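Local atomic coordinates of Non-ribosomal peptide synthetase (Methanobrevibacter ruminantium, PDB entry 6VTJ), a protein that probably carries a peptidyl intermediate on a phosphopantetheine-bearing carrier domain and releases it reductively through an adjoining NAD(P)H-dependent reductase domain. Residues V63-D67 with I434-S439; F339-I343 with H396-V400; T345-L349 with N429-I433. Residue numbers count along the deposited sequence, not the author numbering.

Interaction 1. Residues V63-D67 with I434-S439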
loop_
_atom_site.group_PDB
_atom_site.type_symbol
_atom_site.label_atom_id
_atom_site.label_comp_id
_atom_site.label_asym_id
_atom_site.label_seq_id
_atom_site.Cartn_x
_atom_site.Cartn_y
_atom_site.Cartn_z
ATOM N N VAL A 63 -6.902 -8.093 22.502
ATOM C CA VAL A 63 -5.889 -8.348 21.487
ATOM C C VAL A 63 -6.272 -7.586 20.233
ATOM O O VAL A 63 -7.429 -7.214 20.028
ATOM C CB VAL A 63 -5.725 -9.844 21.125
ATOM C CG1 VAL A 63 -4.865 -10.549 22.129
ATOM C CG2 VAL A 63 -7.083 -10.527 20.965
ATOM N N ARG A 64 -5.285 -7.376 19.376
ATOM C CA ARG A 64 -5.560 -6.857 18.054
ATOM C C ARG A 64 -4.789 -7.687 17.041
ATOM O O ARG A 64 -3.958 -8.531 17.392
ATOM C CB ARG A 64 -5.214 -5.366 17.951
ATOM C CG ARG A 64 -3.746 -5.050 18.177
ATOM C CD ARG A 64 -3.444 -3.578 17.884
ATOM N NE ARG A 64 -3.893 -2.690 18.955
ATOM C CZ ARG A 64 -4.798 -1.732 18.798
ATOM N NH1 ARG A 64 -5.351 -1.535 17.611
ATOM N NH2 ARG A 64 -5.146 -0.965 19.825
ATOM N N TYR A 65 -5.084 -7.419 15.769
ATOM C CA TYR A 65 -4.598 -8.235 14.662
ATOM C C TYR A 65 -3.074 -8.360 14.645
ATOM O O TYR A 65 -2.546 -9.445 14.383
ATOM C CB TYR A 65 -5.113 -7.628 13.357
ATOM C CG TYR A 65 -5.020 -8.487 12.121
ATOM C CD1 TYR A 65 -5.491 -9.788 12.103
ATOM C CD2 TYR A 65 -4.501 -7.965 10.946
ATOM C CE1 TYR A 65 -5.417 -10.559 10.942
ATOM C CE2 TYR A 65 -4.430 -8.715 9.789
ATOM C CZ TYR A 65 -4.885 -10.003 9.782
ATOM O OH TYR A 65 -4.791 -10.728 8.613
ATOM N N ASP A 66 -2.337 -7.269 14.892
ATOM C CA ASP A 66 -0.881 -7.383 14.770
ATOM C C ASP A 66 -0.277 -8.248 15.871
ATOM O O ASP A 66 0.862 -8.719 15.724
ATOM C CB ASP A 66 -0.208 -5.996 14.750
ATOM C CG ASP A 66 -0.356 -5.228 16.064
ATOM O OD1 ASP A 66 -0.062 -5.779 17.151
ATOM O OD2 ASP A 66 -0.740 -4.040 16.010
ATOM N N ASP A 67 -1.019 -8.458 16.965
ATOM C CA ASP A 67 -0.538 -9.293 18.060
ATOM C C ASP A 67 -0.213 -10.704 17.589
ATOM O O ASP A 67 0.777 -11.292 18.031
ATOM C CB ASP A 67 -1.578 -9.336 19.180
ATOM C CG ASP A 67 -1.592 -8.074 20.007
ATOM O OD1 ASP A 67 -0.540 -7.408 20.059
ATOM O OD2 ASP A 67 -2.639 -7.756 20.618
ATOM N N ILE A 434 -11.207 -5.685 11.918
ATOM C CA ILE A 434 -10.212 -6.469 12.642
ATOM C C ILE A 434 -8.938 -6.582 11.823
ATOM O O ILE A 434 -7.832 -6.424 12.358
ATOM C CB ILE A 434 -10.753 -7.864 13.025
ATOM C CG1 ILE A 434 -11.779 -7.774 14.161
ATOM C CG2 ILE A 434 -9.627 -8.746 13.467
ATOM C CD1 ILE A 434 -11.325 -6.955 15.358
ATOM N N THR A 435 -9.060 -6.854 10.509
ATOM C CA THR A 435 -7.820 -7.024 9.753
ATOM C C THR A 435 -7.130 -5.691 9.522
ATOM O O THR A 435 -5.972 -5.674 9.083
ATOM C CB THR A 435 -8.042 -7.730 8.406
ATOM O OG1 THR A 435 -8.946 -6.976 7.601
ATOM C CG2 THR A 435 -8.583 -9.149 8.601
ATOM N N ALA A 436 -7.811 -4.592 9.836
ATOM C CA ALA A 436 -7.243 -3.257 9.838
ATOM C C ALA A 436 -6.668 -2.871 11.192
ATOM O O ALA A 436 -6.463 -1.677 11.444
ATOM C CB ALA A 436 -8.302 -2.241 9.411
ATOM N N ASP A 437 -6.433 -3.853 12.073
ATOM C CA ASP A 437 -5.826 -3.659 13.393
ATOM C C ASP A 437 -6.706 -2.839 14.335
ATOM O O ASP A 437 -6.196 -2.206 15.271
ATOM C CB ASP A 437 -4.439 -3.015 13.273
ATOM C CG ASP A 437 -3.401 -3.662 14.177
ATOM O OD1 ASP A 437 -3.662 -4.740 14.762
ATOM O OD2 ASP A 437 -2.308 -3.077 14.296
ATOM N N PHE A 438 -8.020 -2.841 14.113
ATOM C CA PHE A 438 -8.941 -2.131 14.992
ATOM C C PHE A 438 -8.932 -2.749 16.387
ATOM O O PHE A 438 -8.693 -3.947 16.569
ATOM C CB PHE A 438 -10.353 -2.157 14.378
ATOM C CG PHE A 438 -11.453 -1.598 15.248
ATOM C CD1 PHE A 438 -12.039 -2.364 16.259
ATOM C CD2 PHE A 438 -11.965 -0.330 15.000
ATOM C CE1 PHE A 438 -13.081 -1.844 17.047
ATOM C CE2 PHE A 438 -12.998 0.186 15.770
ATOM C CZ PHE A 438 -13.556 -0.570 16.799
ATOM N N SER A 439 -9.168 -1.902 17.376
ATOM C CA SER A 439 -9.512 -2.313 18.723
ATOM C C SER A 439 -10.496 -1.293 19.261
ATOM O O SER A 439 -10.312 -0.090 19.058
ATOM C CB SER A 439 -8.289 -2.397 19.640
ATOM O OG SER A 439 -8.658 -2.110 20.979
HETATM O O HOH W 1 -9.251 -5.903 18.653
HETATM O O HOH W 2 -7.290 -6.065 15.301
#

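Interaction 2. Residues F339-I343 with H396-V400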
loop_
_atom_site.group_PDB
_atom_site.type_symbol
_atom_site.label_atom_id
_atom_site.label_comp_id
_atom_site.label_asym_id
_atom_site.label_seq_id
_atom_site.Cartn_x
_atom_site.Cartn_y
_atom_site.Cartn_z
ATOM N N PHE A 339 -9.229 -0.409 3.214
ATOM C CA PHE A 339 -10.195 0.689 3.282
ATOM C C PHE A 339 -11.600 0.209 2.921
ATOM O O PHE A 339 -12.578 0.499 3.628
ATOM C CB PHE A 339 -9.740 1.819 2.351
ATOM C CG PHE A 339 -10.774 2.889 2.115
ATOM C CD1 PHE A 339 -11.024 3.853 3.068
ATOM C CD2 PHE A 339 -11.482 2.938 0.928
ATOM C CE1 PHE A 339 -11.970 4.839 2.842
ATOM C CE2 PHE A 339 -12.417 3.912 0.709
ATOM C CZ PHE A 339 -12.653 4.871 1.666
ATOM N N LEU A 340 -11.719 -0.547 1.830
ATOM C CA LEU A 340 -13.036 -1.029 1.434
ATOM C C LEU A 340 -13.571 -2.067 2.414
ATOM O O LEU A 340 -14.769 -2.104 2.652
ATOM C CB LEU A 340 -13.000 -1.592 0.009
ATOM C CG LEU A 340 -12.846 -0.534 -1.098
ATOM C CD1 LEU A 340 -12.574 -1.180 -2.435
ATOM C CD2 LEU A 340 -14.036 0.372 -1.210
ATOM N N ASN A 341 -12.721 -2.911 3.005
ATOM C CA ASN A 341 -13.249 -3.903 3.944
ATOM C C ASN A 341 -13.727 -3.249 5.230
ATOM O O ASN A 341 -14.679 -3.725 5.862
ATOM C CB ASN A 341 -12.190 -4.974 4.257
ATOM C CG ASN A 341 -12.035 -5.993 3.139
ATOM O OD1 ASN A 341 -12.988 -6.301 2.415
ATOM N ND2 ASN A 341 -10.829 -6.515 2.984
ATOM N N ASN A 342 -13.072 -2.161 5.634
ATOM C CA ASN A 342 -13.559 -1.361 6.747
ATOM C C ASN A 342 -14.944 -0.798 6.437
ATOM O O ASN A 342 -15.863 -0.887 7.269
ATOM C CB ASN A 342 -12.545 -0.255 7.047
ATOM C CG ASN A 342 -13.132 0.872 7.866
ATOM O OD1 ASN A 342 -13.173 0.802 9.101
ATOM N N ILE A 343 -15.115 -0.238 5.225
ATOM C CA ILE A 343 -16.442 0.202 4.772
ATOM C C ILE A 343 -17.450 -0.954 4.774
ATOM O O ILE A 343 -18.638 -0.769 5.080
ATOM C CB ILE A 343 -16.344 0.826 3.369
ATOM C CG1 ILE A 343 -15.342 1.986 3.339
ATOM C CG2 ILE A 343 -17.696 1.282 2.906
ATOM C CD1 ILE A 343 -15.798 3.170 4.102
ATOM N N HIS A 396 -16.213 9.767 5.885
ATOM C CA HIS A 396 -17.022 8.563 5.823
ATOM C C HIS A 396 -18.509 8.873 5.848
ATOM O O HIS A 396 -19.307 7.995 5.517
ATOM C CB HIS A 396 -16.642 7.607 6.948
ATOM C CG HIS A 396 -15.384 6.845 6.666
ATOM N ND1 HIS A 396 -14.133 7.421 6.741
ATOM C CD2 HIS A 396 -15.183 5.568 6.265
ATOM C CE1 HIS A 396 -13.215 6.526 6.425
ATOM N NE2 HIS A 396 -13.825 5.394 6.124
ATOM N N ARG A 397 -18.893 10.102 6.186
ATOM C CA ARG A 397 -20.273 10.513 5.971
ATOM C C ARG A 397 -20.561 10.640 4.485
ATOM O O ARG A 397 -21.644 10.263 4.026
ATOM C CB ARG A 397 -20.560 11.834 6.690
ATOM C CG ARG A 397 -20.344 11.791 8.194
ATOM C CD ARG A 397 -20.688 13.132 8.851
ATOM N NE ARG A 397 -20.543 13.036 10.293
ATOM C CZ ARG A 397 -19.415 13.296 10.947
ATOM N NH1 ARG A 397 -18.331 13.698 10.286
ATOM N NH2 ARG A 397 -19.369 13.147 12.263
ATOM N N ASP A 398 -19.595 11.136 3.710
ATOM C CA ASP A 398 -19.766 11.168 2.262
ATOM C C ASP A 398 -19.931 9.764 1.714
ATOM O O ASP A 398 -20.830 9.491 0.890
ATOM C CB ASP A 398 -18.570 11.853 1.606
ATOM C CG ASP A 398 -18.477 13.309 1.954
ATOM O OD1 ASP A 398 -19.488 14.018 1.776
ATOM O OD2 ASP A 398 -17.394 13.751 2.400
ATOM N N ILE A 399 -19.073 8.847 2.179
ATOM C CA ILE A 399 -19.135 7.482 1.682
ATOM C C ILE A 399 -20.451 6.839 2.075
ATOM O O ILE A 399 -21.115 6.204 1.250
ATOM C CB ILE A 399 -17.939 6.660 2.182
ATOM C CG1 ILE A 399 -16.670 7.084 1.446
ATOM C CG2 ILE A 399 -18.221 5.187 1.989
ATOM C CD1 ILE A 399 -15.489 7.259 2.361
ATOM N N VAL A 400 -20.867 7.019 3.331
ATOM C CA VAL A 400 -22.106 6.396 3.791
ATOM C C VAL A 400 -23.324 7.042 3.130
ATOM O O VAL A 400 -24.311 6.357 2.861
ATOM C CB VAL A 400 -22.174 6.423 5.331
ATOM C CG1 VAL A 400 -23.591 6.227 5.825
ATOM C CG2 VAL A 400 -21.307 5.303 5.898
HETATM O O HOH W 3 -12.568 2.775 5.585
#

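Interaction 3. Residues T345-L349 with N429-I433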
loop_
_atom_site.group_PDB
_atom_site.type_symbol
_atom_site.label_atom_id
_atom_site.label_comp_id
_atom_site.label_asym_id
_atom_site.label_seq_id
_atom_site.Cartn_x
_atom_site.Cartn_y
_atom_site.Cartn_z
ATOM N N THR A 345 -17.468 -3.544 6.768
ATOM C CA THR A 345 -17.879 -3.788 8.146
ATOM C C THR A 345 -18.894 -2.749 8.592
ATOM O O THR A 345 -19.896 -3.088 9.238
ATOM C CB THR A 345 -16.674 -3.790 9.081
ATOM O OG1 THR A 345 -15.965 -5.022 8.932
ATOM C CG2 THR A 345 -17.124 -3.660 10.526
ATOM N N ILE A 346 -18.658 -1.479 8.242
ATOM C CA ILE A 346 -19.611 -0.439 8.630
ATOM C C ILE A 346 -20.980 -0.756 8.044
ATOM O O ILE A 346 -22.019 -0.607 8.709
ATOM C CB ILE A 346 -19.106 0.953 8.199
ATOM C CG1 ILE A 346 -18.047 1.473 9.159
ATOM C CG2 ILE A 346 -20.240 1.935 8.130
ATOM C CD1 ILE A 346 -17.315 2.701 8.638
ATOM N N LYS A 347 -21.000 -1.239 6.802
ATOM C CA LYS A 347 -22.273 -1.601 6.187
ATOM C C LYS A 347 -22.920 -2.782 6.912
ATOM O O LYS A 347 -24.128 -2.770 7.169
ATOM C CB LYS A 347 -22.067 -1.903 4.698
ATOM C CG LYS A 347 -23.344 -2.211 3.930
ATOM C CD LYS A 347 -23.593 -3.718 3.884
ATOM C CE LYS A 347 -24.941 -4.076 3.267
ATOM N NZ LYS A 347 -25.179 -5.550 3.320
ATOM N N LYS A 348 -22.133 -3.800 7.269
ATOM C CA LYS A 348 -22.707 -4.988 7.901
ATOM C C LYS A 348 -23.305 -4.643 9.261
ATOM O O LYS A 348 -24.439 -5.024 9.564
ATOM C CB LYS A 348 -21.655 -6.093 8.047
ATOM C CG LYS A 348 -21.112 -6.692 6.739
ATOM C CD LYS A 348 -22.099 -7.637 6.087
ATOM C CE LYS A 348 -21.450 -8.416 4.950
ATOM N NZ LYS A 348 -20.195 -9.105 5.379
ATOM N N LEU A 349 -22.553 -3.924 10.092
ATOM C CA LEU A 349 -23.106 -3.439 11.345
ATOM C C LEU A 349 -24.210 -2.416 11.130
ATOM O O LEU A 349 -25.024 -2.207 12.030
ATOM C CB LEU A 349 -22.005 -2.828 12.211
ATOM C CG LEU A 349 -20.701 -3.604 12.395
ATOM C CD1 LEU A 349 -19.784 -2.941 13.418
ATOM C CD2 LEU A 349 -21.005 -5.035 12.809
ATOM N N ASN A 429 -18.700 -10.330 10.512
ATOM C CA ASN A 429 -19.085 -8.971 10.157
ATOM C C ASN A 429 -18.010 -7.942 10.490
ATOM O O ASN A 429 -17.949 -6.897 9.838
ATOM C CB ASN A 429 -20.376 -8.593 10.872
ATOM C CG ASN A 429 -21.578 -9.307 10.320
ATOM O OD1 ASN A 429 -21.534 -9.877 9.234
ATOM N ND2 ASN A 429 -22.672 -9.272 11.069
ATOM N N ILE A 430 -17.180 -8.184 11.508
ATOM C CA ILE A 430 -16.175 -7.201 11.896
ATOM C C ILE A 430 -14.788 -7.569 11.384
ATOM O O ILE A 430 -13.801 -6.883 11.712
ATOM C CB ILE A 430 -16.155 -6.975 13.413
ATOM C CG1 ILE A 430 -15.698 -8.243 14.141
ATOM C CG2 ILE A 430 -17.525 -6.464 13.894
ATOM C CD1 ILE A 430 -15.428 -8.037 15.639
ATOM N N GLN A 431 -14.693 -8.613 10.553
ATOM C CA GLN A 431 -13.419 -9.006 9.959
ATOM C C GLN A 431 -12.688 -7.802 9.379
ATOM O O GLN A 431 -11.502 -7.582 9.661
ATOM C CB GLN A 431 -13.659 -10.053 8.874
ATOM C CG GLN A 431 -12.427 -10.368 8.028
ATOM C CD GLN A 431 -12.592 -11.656 7.243
ATOM O OE1 GLN A 431 -12.955 -12.689 7.800
ATOM N NE2 GLN A 431 -12.337 -11.596 5.942
ATOM N N GLY A 432 -13.409 -6.989 8.603
ATOM C CA GLY A 432 -12.883 -5.780 8.013
ATOM C C GLY A 432 -12.096 -4.994 9.029
ATOM O O GLY A 432 -10.859 -4.931 8.941
ATOM N N ILE A 433 -12.777 -4.480 10.056
ATOM C CA ILE A 433 -12.055 -3.593 10.958
ATOM C C ILE A 433 -10.998 -4.376 11.725
ATOM O O ILE A 433 -9.952 -3.819 12.090
ATOM C CB ILE A 433 -13.015 -2.841 11.898
ATOM C CG1 ILE A 433 -13.908 -3.812 12.664
ATOM C CG2 ILE A 433 -13.856 -1.856 11.121
ATOM C CD1 ILE A 433 -14.739 -3.127 13.709
HETATM O O HOH W 4 -15.918 -6.812 7.251
#

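Interaction 1. Residues V63-D67 with I434-S439
Tyr65 lays one face of its ring over the backbone of Thr435, whose CA sits 3.8 Å from the ring centroid in a CH-pi contact, while Tyr65 CB meets Ile434 O at 3.1 Å. The Tyr65 hydroxyl is hydrogen-bonded to Ser46 O, and both Tyr65 and Thr435 touch the bound 4'-phosphopantetheine. Beyond Thr435 in the chain, Asp437 has positive phi and is the C-prime residue of the Schellman motif ending helix 431-435, with Asp437 N bonded to Ile434 O at 2.9 Å. The turn exposes its carboxylate to the start of helix 65-70, where Asp66 N donates to Asp437 OD1 at 2.9 Å. Asp66 OD2 and Asp437 OD2 lie 2.5 Å apart. Arg64 reaches along the same turn: its NH1 makes a weak hydrogen bond to Asp437 O at 2.6 Å, and Ser439 CB lies over one guanidinium face. Water 1 bridges Val63 O and Phe438 O; water 2 accepts from Tyr65 N and donates to Ile434 O and Phe438 O. Part ring packing, part polar and water-bridged, this is an interface between the peptide carrier domain and the reductase part, beside the 4'-phosphopantetheine pocket.

Interaction 2. Residues F339-I343 with H396-V400
This is a buried, mainly apolar contact between two helices of the reductase part, made by side-chain tips across a wide gap: the axes of 339-343 and 396-400 approach no closer than 12.4 Å and cross at -66°. Two residues from each helix fill the space. Ile343 CD1 reaches His396 CD2 at 3.3 Å and Ile399 CG2 at 3.8 Å; Phe339 CZ, at the edge of its ring, meets Ile399 CD1 at 3.8 Å. The rings of Phe339 and His396 meet obliquely, centroids 5.8 Å apart and planes at 60°. Helix 338-349 follows strand 313-322 of the Rossmann-type sheet, and Phe339 also packs on that strand and on strand 360-365, so the pair joins these strands of the sheet to helix 396-403, entered directly from strand 394-395. The imidazole is held at both nitrogens: His396 ND1 is hydrogen-bonded to Glu359 O, whereas His396 NE2 lies 3.0 Å from water 3, which donates to Phe339 O, also at 3.0 Å.

Interaction 3. Residues T345-L349 with N429-I433
Thr345 OG1 is the polar centre of this contact, set where the C-terminal half of helix 338-349 meets the start of helix 431-435. Asn429 O lies 2.9 Å from Thr345 OG1 and is a candidate acceptor for the hydroxyl proton, but water 4, at 2.5 Å from Thr345 OG1, also lies within reach, so the direction is left open. As an acceptor, Thr345 OG1 takes a weak hydrogen bond from Ile433 N at 3.4 Å. Gly432 N is satisfied by water 4, to which it donates at 2.9 Å, so the water links the first-turn amide to the threonine. Asn429 O also receives a CA-H...O contact from Thr345 CA at 3.5 Å. The Asn429 side chain is engaged elsewhere, its ND2 donating to Asn425 OD1; Lys348 CD passes Asn429 OD1 at 3.9 Å, a contact of the aliphatic part of the lysine. Glycine at position 432 permits this closeness, since an ideal CB there would fall 2.5 Å from Thr345 OG1, a clash. Apolar groups flank the polar cluster: Leu349 CD2 meets Ile430 CG2 at 3.9 Å and Asn429 CB at 4.1 Å, while the CG2 atoms of Thr345 and Ile433 are 3.8 Å apart. Ile430 occupies the N-cap position, but Gly432 N turns to water 4 and Ile433 N, weakly, to Thr345 OG1: a helix N terminus met by a hydroxyl from a neighbouring helix, here within the reductase part.

How the interactions relate
From the N terminus, the chain passes through the carrier domain, where 63-67 begins the long loop that interaction 1 closes only at 434-439. Both other contacts fall within that loop. Helix 338-349 supplies 339-343 and then 345-349; the chain next runs to 396-400, closing interaction 2, and on to 429-433, closing interaction 3, so these two loops cross. They adjoin directly, with Asn342 OD1 3.4 Å from Ile433 CG2. Interactions 1 and 3 share helix 431-435, whose end is linked by a probable hydrogen bond from Phe438 N to Ile433 O (3.0 Å). A continuous path thus runs from helix 396-403 through helices 338-349 and 431-435 to the carrier domain.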